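Local coordinates for protein possible glutathione S-transferase (PDB 3M8N) that probably acts as a glutathione transferase, joining glutathione to electrophilic substrates, at residues D35-E40 with C116-G121; I72-A77 with E92-M97. One frame throughout, in Å; residues are numbered along the deposited sequence.

Contact 1: residues D35-E40 with C116-G121; sequences DILRGE and CLVKGG
With CG opposite the carbonyl carbon (chi1 -61°) and CD1 carrying the chain on in an extended line (chi2 176°), Leu37 reaches out from a short 3-10 turn, and its forked end meets Leu117 and Val118. The two methyls divide the work. CD1 lies 3.8 Å from the carbonyl oxygen O of Leu117 and also meets CG of Leu117, while CD2 touches Val118 CG2 at 4.1 Å. Leu117 and Val118 straddle the point where helix 87-117 gives out: Val118 is the first residue to leave helical geometry, and it starts a type II beta turn that closes at Gly121, with Gly120 taking the positive phi. This is the two-domain layout of a glutathione transferase: the loop after strand 29-33 of the thioredoxin-like domain faces the end of the long helix of the all-helical domain, and no hydrogen bond links them directly. The side chains of Leu37 and Val118 both also touch Phe113, further back on the same helix. The conformation that presents Leu37 is braced from within its own segment. Asp35 OD1 accepts the backbone N of Leu37 at 3.1 Å, an Asx turn in which the donor comes from above the carboxylate plane, and Asp35 O takes Arg38 N at 2.8 Å.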
loop_
_atom_site.group_PDB
_atom_site.type_symbol
_atom_site.label_atom_id
_atom_site.label_comp_id
_atom_site.label_asym_id
_atom_site.label_seq_id
_atom_site.Cartn_x
_atom_site.Cartn_y
_atom_site.Cartn_z
ATOM N N ASP A 35 -21.485 4.371 -7.699
ATOM C CA ASP A 35 -21.592 5.248 -6.540
ATOM C C ASP A 35 -21.636 4.582 -5.130
ATOM O O ASP A 35 -22.689 4.174 -4.647
ATOM C CB ASP A 35 -22.752 6.226 -6.721
ATOM C CG ASP A 35 -22.764 7.282 -5.670
ATOM O OD1 ASP A 35 -21.860 7.290 -4.815
ATOM O OD2 ASP A 35 -23.683 8.097 -5.682
ATOM N N ILE A 36 -20.482 4.557 -4.468
ATOM C CA ILE A 36 -20.304 3.971 -3.130
ATOM C C ILE A 36 -21.378 4.395 -2.142
ATOM O O ILE A 36 -21.871 3.584 -1.359
ATOM C CB ILE A 36 -18.883 4.319 -2.575
ATOM C CG1 ILE A 36 -17.845 3.510 -3.346
ATOM C CG2 ILE A 36 -18.748 4.069 -1.111
ATOM C CD1 ILE A 36 -18.430 2.417 -4.227
ATOM N N LEU A 37 -21.724 5.667 -2.219
ATOM C CA LEU A 37 -22.619 6.290 -1.282
ATOM C C LEU A 37 -24.034 5.859 -1.498
ATOM O O LEU A 37 -24.827 6.007 -0.624
ATOM C CB LEU A 37 -22.526 7.814 -1.352
ATOM C CG LEU A 37 -21.193 8.475 -1.030
ATOM C CD1 LEU A 37 -21.354 9.947 -1.277
ATOM C CD2 LEU A 37 -20.752 8.199 0.400
ATOM N N ARG A 38 -24.351 5.309 -2.648
ATOM C CA ARG A 38 -25.656 4.724 -2.834
ATOM C C ARG A 38 -25.665 3.170 -2.809
ATOM O O ARG A 38 -26.582 2.514 -3.342
ATOM C CB ARG A 38 -26.261 5.279 -4.109
ATOM C CG ARG A 38 -26.324 6.751 -4.102
ATOM C CD ARG A 38 -26.356 7.225 -5.550
ATOM N NE ARG A 38 -27.718 7.479 -6.013
ATOM C CZ ARG A 38 -28.332 8.668 -5.960
ATOM N NH1 ARG A 38 -27.704 9.757 -5.469
ATOM N NH2 ARG A 38 -29.596 8.759 -6.395
ATOM N N GLY A 39 -24.628 2.600 -2.197
ATOM C CA GLY A 39 -24.495 1.160 -1.984
ATOM C C GLY A 39 -24.256 0.347 -3.227
ATOM O O GLY A 39 -24.435 -0.849 -3.210
ATOM N N GLU A 40 -23.822 1.008 -4.294
ATOM C CA GLU A 40 -23.818 0.446 -5.610
ATOM C C GLU A 40 -22.698 -0.531 -5.825
ATOM O O GLU A 40 -22.760 -1.337 -6.769
ATOM C CB GLU A 40 -23.689 1.550 -6.634
ATOM C CG GLU A 40 -24.886 2.416 -6.719
ATOM C CD GLU A 40 -24.855 3.369 -7.918
ATOM O OE1 GLU A 40 -23.804 3.458 -8.593
ATOM O OE2 GLU A 40 -25.891 4.041 -8.171
ATOM N N CYS A 116 -15.850 15.807 3.581
ATOM C CA CYS A 116 -16.181 16.419 2.297
ATOM C C CYS A 116 -17.197 15.615 1.529
ATOM O O CYS A 116 -17.969 16.190 0.783
ATOM C CB CYS A 116 -14.951 16.737 1.385
ATOM S SG CYS A 116 -13.478 17.689 2.055
ATOM N N LEU A 117 -17.229 14.302 1.686
ATOM C CA LEU A 117 -18.096 13.519 0.805
ATOM C C LEU A 117 -19.436 13.036 1.398
ATOM O O LEU A 117 -20.472 13.067 0.738
ATOM C CB LEU A 117 -17.274 12.367 0.255
ATOM C CG LEU A 117 -17.606 11.652 -1.036
ATOM C CD1 LEU A 117 -17.758 12.640 -2.178
ATOM C CD2 LEU A 117 -16.455 10.690 -1.292
ATOM N N VAL A 118 -19.397 12.558 2.636
ATOM C CA VAL A 118 -20.582 12.049 3.305
ATOM C C VAL A 118 -21.375 13.193 3.851
ATOM O O VAL A 118 -20.861 13.979 4.654
ATOM C CB VAL A 118 -20.185 11.196 4.470
ATOM C CG1 VAL A 118 -21.354 10.948 5.371
ATOM C CG2 VAL A 118 -19.633 9.896 3.961
ATOM N N LYS A 119 -22.623 13.305 3.411
ATOM C CA LYS A 119 -23.482 14.414 3.845
ATOM C C LYS A 119 -23.671 14.363 5.382
ATOM O O LYS A 119 -23.953 13.303 5.926
ATOM C CB LYS A 119 -24.809 14.385 3.081
ATOM C CG LYS A 119 -25.433 15.730 2.888
ATOM C CD LYS A 119 -26.927 15.649 3.164
ATOM C CE LYS A 119 -27.345 16.634 4.254
ATOM N NZ LYS A 119 -27.167 18.048 3.824
ATOM N N GLY A 120 -23.445 15.487 6.073
ATOM C CA GLY A 120 -23.378 15.508 7.538
ATOM C C GLY A 120 -22.438 14.504 8.194
ATOM O O GLY A 120 -22.754 13.947 9.240
ATOM N N GLY A 121 -21.273 14.265 7.602
ATOM C CA GLY A 121 -20.336 13.288 8.143
ATOM C C GLY A 121 -19.365 13.743 9.213
ATOM O O GLY A 121 -18.766 12.879 9.872
#

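Contact 2: residues I72-A77 with E92-M97; sequences ILWYLA and EALQWM
Two backbone N-H groups grip the carbonyl oxygen of Leu73, both weakly: Leu76 N lies 3.3 Å from Leu73 O and Ala77 N lies 3.2 Å from it. Here helix 69-77, the last of the thioredoxin-like domain, packs on helix 87-117, the first of the glutathione transferase C-terminal domain. Across the interface the contact is wholly apolar and largely buried. Trp74, its CG swung opposite the backbone N (chi1 -178°), brings ring atom CD1 to 4.0 Å from Leu94 CD2; the methyl approaches the indole obliquely. The same two residues also serve the dimer: Trp74 meets Trp74 of the second subunit edge-to-face and packs on that subunit's Leu94. Leu73 and Met97 both also touch Ala164 of helix 160-169, which helps enclose them. Met97, present as selenomethionine, turns about its CG-SE bond (chi3 73°) and sets its end methyl against Leu73. That methyl, CE, sits 3.8 Å from CD1 of Leu73 and 3.9 Å from its CB, so it touches the leucine at both its base and one branch tip.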
loop_
_atom_site.group_PDB
_atom_site.type_symbol
_atom_site.label_atom_id
_atom_site.label_comp_id
_atom_site.label_asym_id
_atom_site.label_seq_id
_atom_site.Cartn_x
_atom_site.Cartn_y
_atom_site.Cartn_z
ATOM N N ILE A 72 -3.460 -1.160 -9.336
ATOM C CA ILE A 72 -3.901 -0.736 -10.651
ATOM C C ILE A 72 -2.855 0.192 -11.249
ATOM O O ILE A 72 -2.446 -0.014 -12.360
ATOM C CB ILE A 72 -5.355 -0.137 -10.628
ATOM C CG1 ILE A 72 -6.372 -1.181 -10.195
ATOM C CG2 ILE A 72 -5.747 0.507 -11.946
ATOM C CD1 ILE A 72 -7.778 -0.623 -9.613
ATOM N N LEU A 73 -2.355 1.156 -10.496
ATOM C CA LEU A 73 -1.407 2.111 -11.002
ATOM C C LEU A 73 -0.184 1.401 -11.463
ATOM O O LEU A 73 0.257 1.677 -12.536
ATOM C CB LEU A 73 -1.024 3.217 -9.969
ATOM C CG LEU A 73 -2.062 4.307 -9.569
ATOM C CD1 LEU A 73 -1.487 5.340 -8.607
ATOM C CD2 LEU A 73 -2.581 4.976 -10.733
ATOM N N TRP A 74 0.357 0.505 -10.642
ATOM C CA TRP A 74 1.528 -0.253 -11.013
ATOM C C TRP A 74 1.343 -1.044 -12.324
ATOM O O TRP A 74 2.223 -1.031 -13.180
ATOM C CB TRP A 74 1.940 -1.176 -9.873
ATOM C CG TRP A 74 3.185 -1.939 -10.201
ATOM C CD1 TRP A 74 4.471 -1.588 -9.889
ATOM C CD2 TRP A 74 3.274 -3.179 -10.916
ATOM N NE1 TRP A 74 5.338 -2.517 -10.347
ATOM C CE2 TRP A 74 4.642 -3.518 -10.979
ATOM C CE3 TRP A 74 2.317 -4.076 -11.465
ATOM C CZ2 TRP A 74 5.111 -4.733 -11.643
ATOM C CZ3 TRP A 74 2.764 -5.273 -12.119
ATOM C CH2 TRP A 74 4.165 -5.575 -12.207
ATOM N N TYR A 75 0.210 -1.716 -12.434
ATOM C CA TYR A 75 -0.124 -2.493 -13.558
ATOM C C TYR A 75 -0.118 -1.662 -14.844
ATOM O O TYR A 75 0.339 -2.087 -15.877
ATOM C CB TYR A 75 -1.485 -3.158 -13.367
ATOM C CG TYR A 75 -1.866 -4.029 -14.569
ATOM C CD1 TYR A 75 -1.205 -5.244 -14.842
ATOM C CD2 TYR A 75 -2.816 -3.621 -15.471
ATOM C CE1 TYR A 75 -1.536 -6.038 -15.941
ATOM C CE2 TYR A 75 -3.108 -4.408 -16.594
ATOM C CZ TYR A 75 -2.482 -5.617 -16.788
ATOM O OH TYR A 75 -2.764 -6.381 -17.860
ATOM N N LEU A 76 -0.690 -0.485 -14.772
ATOM C CA LEU A 76 -0.854 0.343 -15.933
ATOM C C LEU A 76 0.491 0.935 -16.371
ATOM O O LEU A 76 0.676 1.216 -17.535
ATOM C CB LEU A 76 -1.884 1.438 -15.672
ATOM C CG LEU A 76 -3.314 1.087 -15.424
ATOM C CD1 LEU A 76 -4.008 2.330 -14.840
ATOM C CD2 LEU A 76 -3.961 0.651 -16.737
ATOM N N ALA A 77 1.431 1.060 -15.454
ATOM C CA ALA A 77 2.645 1.777 -15.675
ATOM C C ALA A 77 3.822 0.989 -16.081
ATOM O O ALA A 77 4.790 1.571 -16.432
ATOM C CB ALA A 77 3.016 2.575 -14.442
ATOM N N GLU A 92 11.566 2.216 -4.635
ATOM C CA GLU A 92 11.255 3.496 -4.020
ATOM C C GLU A 92 9.952 4.066 -4.408
ATOM O O GLU A 92 9.320 4.622 -3.583
ATOM C CB GLU A 92 12.321 4.563 -4.307
ATOM C CG GLU A 92 13.687 4.223 -3.800
ATOM C CD GLU A 92 14.706 5.344 -4.090
ATOM O OE1 GLU A 92 14.405 6.318 -4.873
ATOM O OE2 GLU A 92 15.815 5.235 -3.514
ATOM N N ALA A 93 9.535 3.925 -5.659
ATOM C CA ALA A 93 8.179 4.294 -6.067
ATOM C C ALA A 93 7.154 3.547 -5.270
ATOM O O ALA A 93 6.204 4.140 -4.857
ATOM C CB ALA A 93 7.954 4.067 -7.574
ATOM N N LEU A 94 7.345 2.231 -5.075
ATOM C CA LEU A 94 6.452 1.393 -4.295
ATOM C C LEU A 94 6.502 1.746 -2.852
ATOM O O LEU A 94 5.494 1.754 -2.207
ATOM C CB LEU A 94 6.757 -0.124 -4.494
ATOM C CG LEU A 94 6.276 -0.730 -5.824
ATOM C CD1 LEU A 94 6.954 -2.018 -6.126
ATOM C CD2 LEU A 94 4.739 -0.824 -6.012
ATOM N N GLN A 95 7.699 2.037 -2.345
ATOM C CA GLN A 95 7.881 2.543 -0.981
ATOM C C GLN A 95 6.953 3.711 -0.721
ATOM O O GLN A 95 6.163 3.652 0.192
ATOM C CB GLN A 95 9.299 2.954 -0.742
ATOM C CG GLN A 95 9.491 3.551 0.590
ATOM C CD GLN A 95 10.786 4.309 0.749
ATOM O OE1 GLN A 95 11.891 3.776 0.678
ATOM N NE2 GLN A 95 10.646 5.557 1.073
ATOM N N TRP A 96 6.987 4.729 -1.573
ATOM C CA TRP A 96 6.118 5.852 -1.393
ATOM C C TRP A 96 4.650 5.524 -1.580
ATOM O O TRP A 96 3.812 6.100 -0.944
ATOM C CB TRP A 96 6.563 7.000 -2.280
ATOM C CG TRP A 96 7.800 7.622 -1.747
ATOM C CD1 TRP A 96 9.050 7.501 -2.241
ATOM C CD2 TRP A 96 7.905 8.436 -0.590
ATOM N NE1 TRP A 96 9.936 8.185 -1.467
ATOM C CE2 TRP A 96 9.257 8.764 -0.433
ATOM C CE3 TRP A 96 6.983 8.919 0.351
ATOM C CZ2 TRP A 96 9.723 9.551 0.637
ATOM C CZ3 TRP A 96 7.458 9.705 1.424
ATOM C CH2 TRP A 96 8.799 10.011 1.541
HETATM N N MSE A 97 4.293 4.613 -2.477
HETATM C CA MSE A 97 2.906 4.145 -2.550
HETATM C C MSE A 97 2.423 3.324 -1.361
HETATM O O MSE A 97 1.251 3.396 -1.007
HETATM C CB MSE A 97 2.716 3.304 -3.800
HETATM C CG MSE A 97 3.155 4.002 -4.989
HETATM SE SE MSE A 97 2.842 3.086 -6.693
HETATM C CE MSE A 97 1.080 3.369 -6.675
#

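From the N terminus the chain leaves strand 29-33 and enters 35-40, the first half of contact 1, whose partner comes 76 residues later. In between it completes the mixed sheet, runs along helix 69-77 and crosses a linker into helix 87-117. Contact 2 closes a shorter loop, with 14 residues between its segments, and is therefore nested inside contact 1. Both contacts join the thioredoxin-like domain to helix 87-117, contact 2 in its early turns and contact 1 at its far end. Their centres lie 27 Å apart, on opposite sides of the chain's centre: contact 2 is buried and borders the second subunit, whereas contact 1 is at the surface.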